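Local coordinates for Pbp related beta-lactamase (Pyrococcus abyssi, PDB 2QMI), which acts as a self-compartmentalizing serine-type peptidase of the penicillin-binding protein and beta-lactamase family, assembled as an octamer, at the interface of chains A and B. Residues are numbered along the deposited sequence; one frame, centred on the assembly and turned at random. Chains: chain A/B, Pbp related beta-lactamase.

Contact 1: the interface of chains A and B. Residues chain A 276-279, 336, 356, 359, 386; chain B 419-422.
A tight turn between strands 412-419 and 422-431 of chain B, part of the Pab87 octamerisation domain, pushes the side chain of B:Asn420 into chain A, between the loop residues A:Glu277 and A:Ile278, helix 334-345 and helix 355-364. With CG anti to its backbone N (chi1 -170°), B:Asn420 points away from its own strands, and its carboxamide is read at both ends. The amide nitrogen B:Asn420 ND2 meets the phenol of A:Tyr336 tip to tip, 2.8 Å from A:Tyr336 OH and well placed for a hydrogen bond, with the amide standing steeply, 77°, to the phenol ring. That ring packs face against face on A:Phe356, with A:Tyr336 CD1 over the centre of the phenyl ring, which may steady the hydroxyl. A:Phe356 also brings CB and CD1 near ND2, and the side chain of A:Ile278 crosses that of B:Asn420 obliquely, its CD1 nearing ND2.

At the other end, A:Arg359 NH2 gives a hydrogen bond of 2.6 Å to B:Asn420 OD1. The oxygen sits at the edge of the guanidinium, in its plane, but the donor stands above the amide carbonyl plane and the bond is bent (120° at H). A bend at chi3 carries the arginine tip to this position, while A:Arg359 NH1 forms a salt bridge of 2.8 Å with A:Asp386 OD2. The aspartate holds the arginine and also takes part in the contact directly, accepting a weak hydrogen bond from the backbone N of B:Gly421.

B:Arg422 grips the main chain of the A:Glu277 and A:Ile278 loop. Bent at chi2 and extended beyond, it brings B:Arg422 NH2 to the carbonyl O of A:Ile278 at 2.7 Å. This bond is nearly straight and lies in the guanidinium plane, although the nitrogen approaches from above the carbonyl plane. The aliphatic stem of B:Arg422 passes along the backbone of A:Glu277, whose carboxylate OE2 is of opposite charge but stays 6.2 Å from B:Arg422 NE.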
loop_
_atom_site.group_PDB
_atom_site.type_symbol
_atom_site.label_atom_id
_atom_site.label_comp_id
_atom_site.label_asym_id
_atom_site.label_seq_id
_atom_site.Cartn_x
_atom_site.Cartn_y
_atom_site.Cartn_z
ATOM N N TRP A 276 18.263 17.115 -36.649
ATOM C CA TRP A 276 17.598 18.242 -35.985
ATOM C C TRP A 276 17.154 19.345 -36.928
ATOM O O TRP A 276 17.737 20.433 -36.944
ATOM C CB TRP A 276 18.540 18.837 -34.940
ATOM C CG TRP A 276 18.690 17.971 -33.730
ATOM C CD1 TRP A 276 19.839 17.734 -33.019
ATOM C CD2 TRP A 276 17.644 17.256 -33.056
ATOM N NE1 TRP A 276 19.567 16.912 -31.939
ATOM C CE2 TRP A 276 18.228 16.605 -31.941
ATOM C CE3 TRP A 276 16.265 17.102 -33.284
ATOM C CZ2 TRP A 276 17.483 15.811 -31.059
ATOM C CZ3 TRP A 276 15.526 16.312 -32.404
ATOM C CH2 TRP A 276 16.141 15.678 -31.303
ATOM N N GLU A 277 16.105 19.075 -37.695
ATOM C CA GLU A 277 15.593 20.048 -38.650
ATOM C C GLU A 277 14.490 20.892 -38.022
ATOM O O GLU A 277 13.431 20.376 -37.625
ATOM C CB GLU A 277 15.061 19.321 -39.877
ATOM C CG GLU A 277 15.173 20.118 -41.156
ATOM C CD GLU A 277 15.285 19.210 -42.375
ATOM O OE1 GLU A 277 15.497 19.725 -43.502
ATOM O OE2 GLU A 277 15.163 17.971 -42.192
ATOM N N ILE A 278 14.740 22.194 -37.937
ATOM C CA ILE A 278 13.773 23.105 -37.356
ATOM C C ILE A 278 13.346 24.177 -38.348
ATOM O O ILE A 278 12.158 24.337 -38.618
ATOM C CB ILE A 278 14.344 23.783 -36.092
ATOM C CG1 ILE A 278 14.757 22.713 -35.076
ATOM C CG2 ILE A 278 13.295 24.716 -35.486
ATOM C CD1 ILE A 278 15.417 23.259 -33.817
ATOM N N PHE A 279 14.317 24.901 -38.893
ATOM C CA PHE A 279 14.033 25.965 -39.851
ATOM C C PHE A 279 14.259 25.545 -41.307
ATOM O O PHE A 279 13.757 26.191 -42.227
ATOM C CB PHE A 279 14.889 27.193 -39.524
ATOM C CG PHE A 279 14.584 27.801 -38.180
ATOM C CD1 PHE A 279 13.519 28.682 -38.026
ATOM C CD2 PHE A 279 15.332 27.450 -37.058
ATOM C CE1 PHE A 279 13.198 29.202 -36.776
ATOM C CE2 PHE A 279 15.022 27.962 -35.800
ATOM C CZ PHE A 279 13.951 28.840 -35.656
ATOM N N TYR A 336 15.616 28.119 -27.184
ATOM C CA TYR A 336 14.327 28.760 -27.438
ATOM C C TYR A 336 14.348 30.202 -26.941
ATOM O O TYR A 336 13.877 31.117 -27.625
ATOM C CB TYR A 336 13.206 27.972 -26.753
ATOM C CG TYR A 336 12.918 26.629 -27.397
ATOM C CD1 TYR A 336 13.716 26.146 -28.430
ATOM C CD2 TYR A 336 11.848 25.843 -26.969
ATOM C CE1 TYR A 336 13.458 24.921 -29.024
ATOM C CE2 TYR A 336 11.579 24.608 -27.558
ATOM C CZ TYR A 336 12.388 24.159 -28.584
ATOM O OH TYR A 336 12.127 22.957 -29.187
ATOM N N PHE A 356 8.342 26.498 -32.433
ATOM C CA PHE A 356 8.253 25.950 -31.089
ATOM C C PHE A 356 7.477 26.830 -30.121
ATOM O O PHE A 356 7.106 26.379 -29.035
ATOM C CB PHE A 356 9.646 25.639 -30.506
ATOM C CG PHE A 356 10.684 26.717 -30.742
ATOM C CD1 PHE A 356 11.605 26.598 -31.776
ATOM C CD2 PHE A 356 10.767 27.824 -29.899
ATOM C CE1 PHE A 356 12.596 27.562 -31.966
ATOM C CE2 PHE A 356 11.756 28.795 -30.081
ATOM C CZ PHE A 356 12.669 28.663 -31.112
ATOM N N ARG A 359 3.209 26.688 -31.519
ATOM C CA ARG A 359 2.749 25.308 -31.444
ATOM C C ARG A 359 2.474 24.913 -29.990
ATOM O O ARG A 359 1.490 24.233 -29.704
ATOM C CB ARG A 359 3.795 24.381 -32.076
ATOM C CG ARG A 359 3.508 22.886 -31.953
ATOM C CD ARG A 359 4.246 22.099 -33.048
ATOM N NE ARG A 359 5.689 22.346 -33.058
ATOM C CZ ARG A 359 6.549 21.810 -32.197
ATOM N NH1 ARG A 359 6.110 20.988 -31.250
ATOM N NH2 ARG A 359 7.848 22.090 -32.283
ATOM N N ASP A 386 5.624 17.134 -28.461
ATOM C CA ASP A 386 5.038 17.306 -29.786
ATOM C C ASP A 386 3.853 16.379 -30.083
ATOM O O ASP A 386 3.226 16.490 -31.136
ATOM C CB ASP A 386 6.126 17.073 -30.833
ATOM C CG ASP A 386 5.840 17.776 -32.134
ATOM O OD1 ASP A 386 4.784 17.489 -32.746
ATOM O OD2 ASP A 386 6.669 18.621 -32.549
ATOM N N SER B 419 9.264 15.204 -33.988
ATOM C CA SER B 419 10.264 16.027 -33.315
ATOM C C SER B 419 9.748 17.434 -33.006
ATOM O O SER B 419 8.796 17.608 -32.229
ATOM C CB SER B 419 11.501 16.134 -34.206
ATOM O OG SER B 419 11.172 16.763 -35.446
ATOM N N ASN B 420 10.402 18.430 -33.604
ATOM C CA ASN B 420 10.033 19.835 -33.437
ATOM C C ASN B 420 9.282 20.208 -34.716
ATOM O O ASN B 420 9.678 21.120 -35.441
ATOM C CB ASN B 420 11.301 20.708 -33.286
ATOM C CG ASN B 420 10.993 22.162 -32.875
ATOM O OD1 ASN B 420 10.090 22.807 -33.420
ATOM N ND2 ASN B 420 11.773 22.688 -31.928
ATOM N N GLY B 421 8.210 19.483 -35.010
ATOM C CA GLY B 421 7.433 19.785 -36.203
ATOM C C GLY B 421 7.799 18.969 -37.437
ATOM O O GLY B 421 7.077 19.006 -38.445
ATOM N N ARG B 422 8.920 18.250 -37.372
ATOM C CA ARG B 422 9.376 17.411 -38.487
ATOM C C ARG B 422 9.477 15.963 -37.994
ATOM O O ARG B 422 9.553 15.707 -36.783
ATOM C CB ARG B 422 10.755 17.859 -38.975
ATOM C CG ARG B 422 10.994 19.359 -38.914
ATOM C CD ARG B 422 10.340 20.106 -40.060
ATOM N NE ARG B 422 10.596 21.538 -39.947
ATOM C CZ ARG B 422 10.263 22.429 -40.874
ATOM N NH1 ARG B 422 9.658 22.033 -41.987
ATOM N NH2 ARG B 422 10.533 23.714 -40.689
#

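Contact 2: the interface of chains A and B. Residues chain A 114, 142-146; chain B 373-374.
B:Tyr373, at the start of the short 3-10 helix 373-375 in the Pab87 octamerisation domain, inserts its phenol into the junction where helix 136-142 of chain A passes into 3-10 helix 143-149. Its CG is anti to the backbone N (chi1 177°). From CB onward the side chain runs beside A:Leu114, the two pointing the same way: CB lies near the leucine CB and CD2, and B:Tyr373 CG is 3.6 Å from A:Leu114 CD2. That methyl covers the face of the ring in a CH-pi contact.

Farther out, CD2 and CE2 turn toward A:Phe142, and B:Tyr373 CE2 stands above the phenyl plane, toward its rim, 3.8 Å from A:Phe142 CE2. The two rings are almost perpendicular (87°), so the tyrosine presents its edge to the phenylalanine face. On the other flank CE1 approaches the backbone where A:Asp145 joins A:Met146, and CZ comes near A:Ala143 CA.

At the tip, B:Tyr373 OH donates a hydrogen bond of 2.8 Å to the carbonyl O of A:Phe142, in the carbonyl plane and along a lone pair. B:Tyr373 OH also accepts a longer one, 3.3 Å, from the backbone N of A:Asp145. The phenol oxygen therefore bridges two main-chain groups across the bend, which anchors the tip.

The face of the tyrosine ring opposite the leucine is covered by B:Lys374 CG, so rotation of the ring is restrained by these two neighbours and by A:Phe142 at the edge. The rest of that lysine chain is extended and crosses A:Asp145 at about a right angle, placing B:Lys374 NZ 2.5 Å from A:Asp145 OD2 in a short salt bridge that meets the carboxylate from above its plane. Water 1 lies 2.6 Å from B:Lys374 NZ and also bonds A:Phe142 O, so this carbonyl serves both the phenol and the water. The site joins the octamerisation domain of one subunit to the beta-lactamase-like domain of its neighbour, a docking point within the octameric peptidase.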
loop_
_atom_site.group_PDB
_atom_site.type_symbol
_atom_site.label_atom_id
_atom_site.label_comp_id
_atom_site.label_asym_id
_atom_site.label_seq_id
_atom_site.Cartn_x
_atom_site.Cartn_y
_atom_site.Cartn_z
ATOM N N LEU A 114 28.015 6.257 -28.537
ATOM C CA LEU A 114 28.174 5.277 -27.488
ATOM C C LEU A 114 27.348 6.016 -26.429
ATOM O O LEU A 114 27.351 7.241 -26.396
ATOM C CB LEU A 114 29.650 5.171 -27.060
ATOM C CG LEU A 114 30.744 5.127 -28.146
ATOM C CD1 LEU A 114 32.116 4.999 -27.473
ATOM C CD2 LEU A 114 30.511 3.968 -29.109
ATOM N N PHE A 142 37.695 2.708 -22.285
ATOM C CA PHE A 142 36.355 2.147 -22.462
ATOM C C PHE A 142 35.962 2.014 -23.949
ATOM O O PHE A 142 35.445 0.983 -24.373
ATOM C CB PHE A 142 35.341 3.039 -21.732
ATOM C CG PHE A 142 33.916 2.571 -21.840
ATOM C CD1 PHE A 142 33.519 1.360 -21.280
ATOM C CD2 PHE A 142 32.964 3.353 -22.488
ATOM C CE1 PHE A 142 32.190 0.934 -21.360
ATOM C CE2 PHE A 142 31.628 2.937 -22.577
ATOM C CZ PHE A 142 31.243 1.728 -22.013
ATOM N N ALA A 143 36.218 3.056 -24.735
ATOM C CA ALA A 143 35.869 3.061 -26.158
ATOM C C ALA A 143 36.841 2.303 -27.070
ATOM O O ALA A 143 36.805 2.464 -28.289
ATOM C CB ALA A 143 35.729 4.513 -26.646
ATOM N N ARG A 144 37.683 1.457 -26.488
ATOM C CA ARG A 144 38.665 0.708 -27.263
ATOM C C ARG A 144 38.148 -0.021 -28.509
ATOM O O ARG A 144 38.866 -0.124 -29.505
ATOM C CB ARG A 144 39.395 -0.300 -26.363
ATOM C CG ARG A 144 40.552 -0.983 -27.083
ATOM C CD ARG A 144 41.526 -1.690 -26.154
ATOM N NE ARG A 144 41.075 -3.017 -25.733
ATOM C CZ ARG A 144 41.858 -4.095 -25.742
ATOM N NH1 ARG A 144 43.116 -3.996 -26.158
ATOM N NH2 ARG A 144 41.394 -5.270 -25.331
ATOM N N ASP A 145 36.916 -0.521 -28.466
ATOM C CA ASP A 145 36.364 -1.256 -29.601
ATOM C C ASP A 145 35.347 -0.463 -30.422
ATOM O O ASP A 145 34.557 -1.060 -31.161
ATOM C CB ASP A 145 35.685 -2.544 -29.115
ATOM C CG ASP A 145 36.565 -3.362 -28.190
ATOM O OD1 ASP A 145 37.689 -3.704 -28.597
ATOM O OD2 ASP A 145 36.126 -3.666 -27.054
ATOM N N MET A 146 35.361 0.866 -30.313
ATOM C CA MET A 146 34.384 1.678 -31.042
ATOM C C MET A 146 34.409 1.476 -32.558
ATOM O O MET A 146 33.419 1.740 -33.246
ATOM C CB MET A 146 34.555 3.170 -30.703
ATOM C CG MET A 146 35.845 3.804 -31.172
ATOM S SD MET A 146 36.006 5.498 -30.523
ATOM C CE MET A 146 34.773 6.363 -31.519
ATOM N N TYR B 373 26.301 0.668 -26.839
ATOM C CA TYR B 373 27.679 0.194 -26.764
ATOM C C TYR B 373 28.010 -0.305 -25.364
ATOM O O TYR B 373 27.953 0.451 -24.402
ATOM C CB TYR B 373 28.625 1.329 -27.156
ATOM C CG TYR B 373 30.096 1.009 -27.051
ATOM C CD1 TYR B 373 30.779 0.406 -28.106
ATOM C CD2 TYR B 373 30.817 1.343 -25.908
ATOM C CE1 TYR B 373 32.155 0.154 -28.025
ATOM C CE2 TYR B 373 32.183 1.094 -25.815
ATOM C CZ TYR B 373 32.844 0.504 -26.878
ATOM O OH TYR B 373 34.191 0.284 -26.789
ATOM N N LYS B 374 28.350 -1.585 -25.270
ATOM C CA LYS B 374 28.690 -2.235 -24.006
ATOM C C LYS B 374 27.743 -1.924 -22.853
ATOM O O LYS B 374 28.179 -1.675 -21.725
ATOM C CB LYS B 374 30.137 -1.906 -23.613
ATOM C CG LYS B 374 31.143 -2.451 -24.622
ATOM C CD LYS B 374 32.591 -2.210 -24.243
ATOM C CE LYS B 374 33.502 -2.806 -25.318
ATOM N NZ LYS B 374 34.961 -2.649 -25.031
HETATM O O HOH W 1 36.092 -1.401 -23.063
#

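The centres of contact 1 and contact 2 lie about 31 Å apart, measured between their C-alpha atoms, and they share no residue. In both, the octamerisation domain of chain B docks on chain A, through the turn at residues 419-422 in contact 1 and through 3-10 helix 373-375 in contact 2. Contact 1 also draws on A:Phe356, A:Arg359 and A:Asp386 of chain A's own octamerisation domain, whereas the residues of chain A in contact 2 belong to its beta-lactamase-like domain. Two separated footholds should restrain rocking of one domain against the other. Two-fold symmetry repeats both, so each subunit offers and receives these footholds.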